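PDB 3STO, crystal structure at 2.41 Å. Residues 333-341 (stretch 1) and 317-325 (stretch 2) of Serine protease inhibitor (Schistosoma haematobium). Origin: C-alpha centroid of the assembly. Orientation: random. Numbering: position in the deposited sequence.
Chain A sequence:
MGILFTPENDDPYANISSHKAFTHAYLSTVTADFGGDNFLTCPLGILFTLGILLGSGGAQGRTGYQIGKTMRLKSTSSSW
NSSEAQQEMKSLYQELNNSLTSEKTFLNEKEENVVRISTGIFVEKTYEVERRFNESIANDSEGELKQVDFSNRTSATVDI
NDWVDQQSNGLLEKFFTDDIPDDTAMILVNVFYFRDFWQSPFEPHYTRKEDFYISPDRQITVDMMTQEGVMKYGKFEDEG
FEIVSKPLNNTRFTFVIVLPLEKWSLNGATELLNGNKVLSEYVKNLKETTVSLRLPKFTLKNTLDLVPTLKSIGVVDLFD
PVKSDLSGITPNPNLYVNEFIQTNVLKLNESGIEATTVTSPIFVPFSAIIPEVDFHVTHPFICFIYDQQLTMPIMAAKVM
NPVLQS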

ATOM      1  N   PRO A 333     -28.118   0.718  16.627  1.00 58.88           N
ATOM      2  CA  PRO A 333     -27.481   1.985  16.262  1.00 60.91           C
ATOM      3  C   PRO A 333     -26.220   2.187  17.104  1.00 62.70           C
ATOM      4  O   PRO A 333     -25.929   1.378  18.008  1.00 53.54           O
ATOM      5  CB  PRO A 333     -28.562   3.021  16.593  1.00 62.63           C
ATOM      6  CG  PRO A 333     -29.285   2.415  17.746  1.00 54.61           C
ATOM      7  CD  PRO A 333     -29.266   0.910  17.530  1.00 61.94           C
ATOM      8  N   ASN A 334     -25.476   3.243  16.801  1.00 48.59           N
ATOM      9  CA  ASN A 334     -24.195   3.471  17.459  1.00 56.22           C
ATOM     10  C   ASN A 334     -23.032   2.611  16.958  1.00 45.90           C
ATOM     11  O   ASN A 334     -21.938   2.740  17.481  1.00 47.88           O
ATOM     12  CB  ASN A 334     -24.314   3.298  18.977  1.00 59.14           C
ATOM     13  CG  ASN A 334     -25.251   4.297  19.602  1.00 78.32           C
ATOM     14  OD1 ASN A 334     -25.332   5.454  19.169  1.00 77.27           O
ATOM     15  ND2 ASN A 334     -25.975   3.860  20.630  1.00 84.87           N
ATOM     16  N   LEU A 335     -23.257   1.720  15.993  1.00 34.29           N
ATOM     17  CA  LEU A 335     -22.131   1.079  15.330  1.00 31.59           C
ATOM     18  C   LEU A 335     -21.366   2.137  14.551  1.00 29.75           C
ATOM     19  O   LEU A 335     -21.935   2.823  13.693  1.00 26.03           O
ATOM     20  CB  LEU A 335     -22.556  -0.018  14.359  1.00 26.40           C
ATOM     21  CG  LEU A 335     -21.362  -0.757  13.742  1.00 30.79           C
ATOM     22  CD1 LEU A 335     -20.538  -1.495  14.786  1.00 26.97           C
ATOM     23  CD2 LEU A 335     -21.814  -1.698  12.670  1.00 27.79           C
ATOM     24  N   TYR A 336     -20.087   2.280  14.870  1.00 22.91           N
ATOM     25  CA  TYR A 336     -19.205   3.126  14.074  1.00 32.69           C
ATOM     26  C   TYR A 336     -17.806   2.538  14.109  1.00 23.40           C
ATOM     27  O   TYR A 336     -17.525   1.611  14.883  1.00 29.58           O
ATOM     28  CB  TYR A 336     -19.176   4.551  14.604  1.00 21.40           C
ATOM     29  CG  TYR A 336     -18.505   4.639  15.952  1.00 32.29           C
ATOM     30  CD1 TYR A 336     -19.160   4.200  17.108  1.00 27.84           C
ATOM     31  CD2 TYR A 336     -17.209   5.158  16.075  1.00 36.99           C
ATOM     32  CE1 TYR A 336     -18.561   4.294  18.343  1.00 28.40           C
ATOM     33  CE2 TYR A 336     -16.592   5.249  17.303  1.00 32.08           C
ATOM     34  CZ  TYR A 336     -17.271   4.816  18.433  1.00 45.79           C
ATOM     35  OH  TYR A 336     -16.659   4.908  19.652  1.00 50.44           O
ATOM     36  N   VAL A 337     -16.920   3.072  13.276  1.00 25.40           N
ATOM     37  CA  VAL A 337     -15.584   2.514  13.193  1.00 18.02           C
ATOM     38  C   VAL A 337     -14.666   3.189  14.207  1.00 23.24           C
ATOM     39  O   VAL A 337     -14.502   4.405  14.172  1.00 24.45           O
ATOM     40  CB  VAL A 337     -15.029   2.624  11.760  1.00 25.40           C
ATOM     41  CG1 VAL A 337     -13.517   2.291  11.739  1.00 23.82           C
ATOM     42  CG2 VAL A 337     -15.808   1.698  10.837  1.00 23.21           C
ATOM     43  N   ASN A 338     -14.077   2.413  15.118  1.00 27.30           N
ATOM     44  CA  ASN A 338     -13.152   2.985  16.098  1.00 22.92           C
ATOM     45  C   ASN A 338     -11.764   3.167  15.484  1.00 35.77           C
ATOM     46  O   ASN A 338     -11.153   4.230  15.619  1.00 38.44           O
ATOM     47  CB  ASN A 338     -13.031   2.086  17.327  1.00 31.86           C
ATOM     48  CG  ASN A 338     -14.299   2.002  18.116  1.00 40.49           C
ATOM     49  OD1 ASN A 338     -15.176   1.171  17.827  1.00 31.46           O
ATOM     50  ND2 ASN A 338     -14.417   2.864  19.127  1.00 29.53           N
ATOM     51  N   GLU A 339     -11.263   2.125  14.820  1.00 28.29           N
ATOM     52  CA  GLU A 339      -9.916   2.157  14.238  1.00 29.27           C
ATOM     53  C   GLU A 339      -9.891   1.597  12.812  1.00 29.70           C
ATOM     54  O   GLU A 339     -10.615   0.660  12.471  1.00 28.54           O
ATOM     55  CB  GLU A 339      -8.924   1.380  15.100  1.00 32.34           C
ATOM     56  CG  GLU A 339      -9.056   1.625  16.587  1.00 38.82           C
ATOM     57  CD  GLU A 339      -8.103   0.763  17.417  1.00 59.99           C
ATOM     58  OE1 GLU A 339      -6.929   0.591  17.007  1.00 61.83           O
ATOM     59  OE2 GLU A 339      -8.529   0.253  18.481  1.00 71.84           O
ATOM     60  N   PHE A 340      -9.053   2.196  11.986  1.00 25.26           N
ATOM     61  CA  PHE A 340      -8.926   1.813  10.611  1.00 25.43           C
ATOM     62  C   PHE A 340      -7.404   1.775  10.414  1.00 30.49           C
ATOM     63  O   PHE A 340      -6.717   2.795  10.382  1.00 24.68           O
ATOM     64  CB  PHE A 340      -9.642   2.838   9.733  1.00 20.83           C
ATOM     65  CG  PHE A 340      -9.698   2.484   8.263  1.00 25.65           C
ATOM     66  CD1 PHE A 340      -8.702   1.766   7.661  1.00 27.96           C
ATOM     67  CD2 PHE A 340     -10.761   2.892   7.483  1.00 41.06           C
ATOM     68  CE1 PHE A 340      -8.745   1.468   6.307  1.00 32.30           C
ATOM     69  CE2 PHE A 340     -10.810   2.590   6.124  1.00 37.75           C
ATOM     70  CZ  PHE A 340      -9.786   1.877   5.542  1.00 26.85           C
ATOM     71  N   ILE A 341      -6.885   0.561  10.332  1.00 30.96           N
ATOM     72  CA  ILE A 341      -5.468   0.326  10.461  1.00 26.14           C
ATOM     73  C   ILE A 341      -4.971  -0.433   9.257  1.00 32.54           C
ATOM     74  O   ILE A 341      -5.564  -1.447   8.889  1.00 28.82           O
ATOM     75  CB  ILE A 341      -5.140  -0.488  11.759  1.00 33.06           C
ATOM     76  CG1 ILE A 341      -5.463   0.332  13.010  1.00 29.36           C
ATOM     77  CG2 ILE A 341      -3.681  -0.822  11.834  1.00 33.96           C
ATOM     78  CD1 ILE A 341      -5.544  -0.514  14.265  1.00 36.25           C
TER
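Stretch 2, residues 317-325: DLFDPVKSD

Stretch 2 packs on stretch 1 as a compact turn against a mostly extended loop that leads into a strand, interrupted by the backbone of Asn334 and Asn338. It opens with a 3-10 segment at Asp317 and Leu318, and from Pro321 to Lys323 it keeps helical phi/psi without the regular bonds. Two backbone bonds hold the turn: Asp320 N to Asp317 O at 3.2 Å and Ser324 N to Asp320 O at 2.8 Å. Asp320, with chi1 t, points away from stretch 1, and its OD1 accepts from Val322 N at 3.1 Å, so this side chain serves the turn and not the contact. The closest CA pairs, Val337 with Phe319 at 5.0 Å, Asn334 with Pro321 at 5.2 Å and Tyr336 with Ser324 at 5.7 Å, follow no steady parallel or antiparallel register.

The anchor is a single backbone bond, Val337 N to Leu318 O, 3.0 Å long and nearly straight at 175°. Beside it, Ser324 with chi1 t points toward stretch 1 and its OG donates to Leu335 O at 2.9 Å, although the placement of that OG is less certain because it crowds an atom elsewhere in the structure. Water 1 bridges the backbone further along, lying 2.9 Å from both Phe319 O and Val337 O.

Tyr336 turns its CB toward stretch 2, and its p chi1 lays the ring under the proline. Pro321 CG sits 3.7 Å from the ring centroid of Tyr336 and 18° off its normal, a CH-pi contact over one face; the nearest atoms are Tyr336 CZ and Pro321 CG at 3.6 Å. Leu318 O lies at the edge of the same ring and comes within 3.5 Å of Tyr336 CB. The ring thus covers an exposed proline while its root stays close to the anchoring carbonyl.

On the buried side, Val337 uses chi1 t and divides its methyls between two partners: CG2 meets Leu318 CD2 at 3.6 Å, and CG1 meets Phe319 CE1 at 3.8 Å. The Leu318 side chain starts sideways and comes near stretch 1 at its end, with chi1 at -134°, between wells. Phe319 points away overall, yet its m chi1 brings the ring back, with Val337 O at the ring edge, 3.7 Å from Phe319 CD1. Phe340, chi1 t and pointing toward stretch 2, extends this apolar group, its CD2 4.2 Å from Phe319 CZ.

From Asn334 to Phe340 the side chains run in pairs: two away, two toward, two away, and Phe340 toward again. Tyr336 and Val337 are the most covered residues of stretch 1. The rule is one straight backbone bond flanked by a proline-aromatic face contact and a small buried cluster.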

ATOM      1  N   ASP A 317     -18.389  10.849   8.982  1.00 21.85           N
ATOM      2  CA  ASP A 317     -19.492  10.211   9.733  1.00 24.41           C
ATOM      3  C   ASP A 317     -19.195   8.790  10.149  1.00 27.07           C
ATOM      4  O   ASP A 317     -19.670   8.356  11.184  1.00 22.35           O
ATOM      5  CB  ASP A 317     -20.785  10.198   8.943  1.00 24.73           C
ATOM      6  CG  ASP A 317     -21.374  11.570   8.767  1.00 33.88           C
ATOM      7  OD1 ASP A 317     -20.690  12.580   9.108  1.00 24.24           O
ATOM      8  OD2 ASP A 317     -22.529  11.618   8.271  1.00 33.49           O
ATOM      9  N   LEU A 318     -18.451   8.057   9.316  1.00 22.80           N
ATOM     10  CA  LEU A 318     -18.077   6.675   9.614  1.00 18.50           C
ATOM     11  C   LEU A 318     -17.446   6.546  11.017  1.00 21.96           C
ATOM     12  O   LEU A 318     -17.552   5.504  11.672  1.00 20.11           O
ATOM     13  CB  LEU A 318     -17.038   6.201   8.597  1.00 27.95           C
ATOM     14  CG  LEU A 318     -17.058   4.862   7.870  1.00 30.67           C
ATOM     15  CD1 LEU A 318     -15.647   4.495   7.499  1.00 25.34           C
ATOM     16  CD2 LEU A 318     -17.728   3.738   8.643  1.00 24.98           C
ATOM     17  N   PHE A 319     -16.762   7.604  11.458  1.00 22.51           N
ATOM     18  CA  PHE A 319     -15.904   7.512  12.639  1.00 28.26           C
ATOM     19  C   PHE A 319     -16.521   8.132  13.872  1.00 21.87           C
ATOM     20  O   PHE A 319     -15.869   8.309  14.882  1.00 28.90           O
ATOM     21  CB  PHE A 319     -14.521   8.117  12.346  1.00 24.29           C
ATOM     22  CG  PHE A 319     -13.850   7.513  11.133  1.00 21.45           C
ATOM     23  CD1 PHE A 319     -13.523   6.162  11.114  1.00 14.91           C
ATOM     24  CD2 PHE A 319     -13.583   8.287  10.015  1.00 19.91           C
ATOM     25  CE1 PHE A 319     -12.930   5.600  10.007  1.00 24.07           C
ATOM     26  CE2 PHE A 319     -12.986   7.738   8.891  1.00 17.16           C
ATOM     27  CZ  PHE A 319     -12.660   6.384   8.878  1.00 16.65           C
ATOM     28  N   ASP A 320     -17.805   8.411  13.788  1.00 28.36           N
ATOM     29  CA  ASP A 320     -18.492   9.194  14.804  1.00 32.58           C
ATOM     30  C   ASP A 320     -19.781   8.508  15.266  1.00 28.49           C
ATOM     31  O   ASP A 320     -20.700   8.276  14.477  1.00 26.49           O
ATOM     32  CB  ASP A 320     -18.769  10.590  14.246  1.00 40.94           C
ATOM     33  CG  ASP A 320     -19.564  11.458  15.198  1.00 54.04           C
ATOM     34  OD1 ASP A 320     -19.738  11.066  16.372  1.00 49.68           O
ATOM     35  OD2 ASP A 320     -20.013  12.539  14.762  1.00 61.73           O
ATOM     36  N   PRO A 321     -19.839   8.176  16.556  1.00 25.51           N
ATOM     37  CA  PRO A 321     -20.972   7.531  17.240  1.00 38.54           C
ATOM     38  C   PRO A 321     -22.323   8.185  16.939  1.00 36.57           C
ATOM     39  O   PRO A 321     -23.304   7.480  16.810  1.00 33.18           O
ATOM     40  CB  PRO A 321     -20.643   7.733  18.715  1.00 34.28           C
ATOM     41  CG  PRO A 321     -19.166   7.860  18.752  1.00 32.40           C
ATOM     42  CD  PRO A 321     -18.749   8.526  17.481  1.00 31.34           C
ATOM     43  N   VAL A 322     -22.365   9.506  16.803  1.00 30.31           N
ATOM     44  CA  VAL A 322     -23.627  10.193  16.581  1.00 46.61           C
ATOM     45  C   VAL A 322     -24.084  10.111  15.128  1.00 44.29           C
ATOM     46  O   VAL A 322     -25.218   9.727  14.837  1.00 45.74           O
ATOM     47  CB  VAL A 322     -23.553  11.692  16.984  1.00 38.32           C
ATOM     48  CG1 VAL A 322     -24.782  12.415  16.499  1.00 40.66           C
ATOM     49  CG2 VAL A 322     -23.404  11.838  18.483  1.00 37.94           C
ATOM     50  N   LYS A 323     -23.184  10.482  14.228  1.00 45.68           N
ATOM     51  CA  LYS A 323     -23.511  10.646  12.820  1.00 33.73           C
ATOM     52  C   LYS A 323     -23.499   9.319  12.040  1.00 23.21           C
ATOM     53  O   LYS A 323     -24.123   9.213  11.003  1.00 32.13           O
ATOM     54  CB  LYS A 323     -22.528  11.635  12.182  1.00 38.09           C
ATOM     55  CG  LYS A 323     -22.317  12.946  12.940  1.00 35.18           C
ATOM     56  N   SER A 324     -22.796   8.316  12.548  1.00 27.85           N
ATOM     57  CA  SER A 324     -22.578   7.065  11.817  1.00 28.51           C
ATOM     58  C   SER A 324     -23.851   6.372  11.383  1.00 31.17           C
ATOM     59  O   SER A 324     -24.685   6.064  12.216  1.00 26.39           O
ATOM     60  CB  SER A 324     -21.775   6.080  12.666  1.00 31.86           C
ATOM     61  OG  SER A 324     -21.378   4.957  11.879  1.00 39.65           O
ATOM     62  N   ASP A 325     -23.969   6.103  10.084  1.00 22.01           N
ATOM     63  CA  ASP A 325     -25.087   5.348   9.539  1.00 25.58           C
ATOM     64  C   ASP A 325     -24.608   4.017   8.899  1.00 23.44           C
ATOM     65  O   ASP A 325     -24.380   3.941   7.682  1.00 18.95           O
ATOM     66  CB  ASP A 325     -25.904   6.205   8.527  1.00 20.08           C
ATOM     67  CG  ASP A 325     -27.288   5.572   8.168  1.00 29.73           C
ATOM     68  OD1 ASP A 325     -27.441   4.332   8.224  1.00 26.20           O
ATOM     69  OD2 ASP A 325     -28.231   6.322   7.816  1.00 44.93           O
TER
HETATM   70  O   HOH W   1     -13.622   6.682  15.794  1.00 37.28           O
HETATM   71  O   HOH W   2     -25.108   2.864  12.753  1.00 36.19           O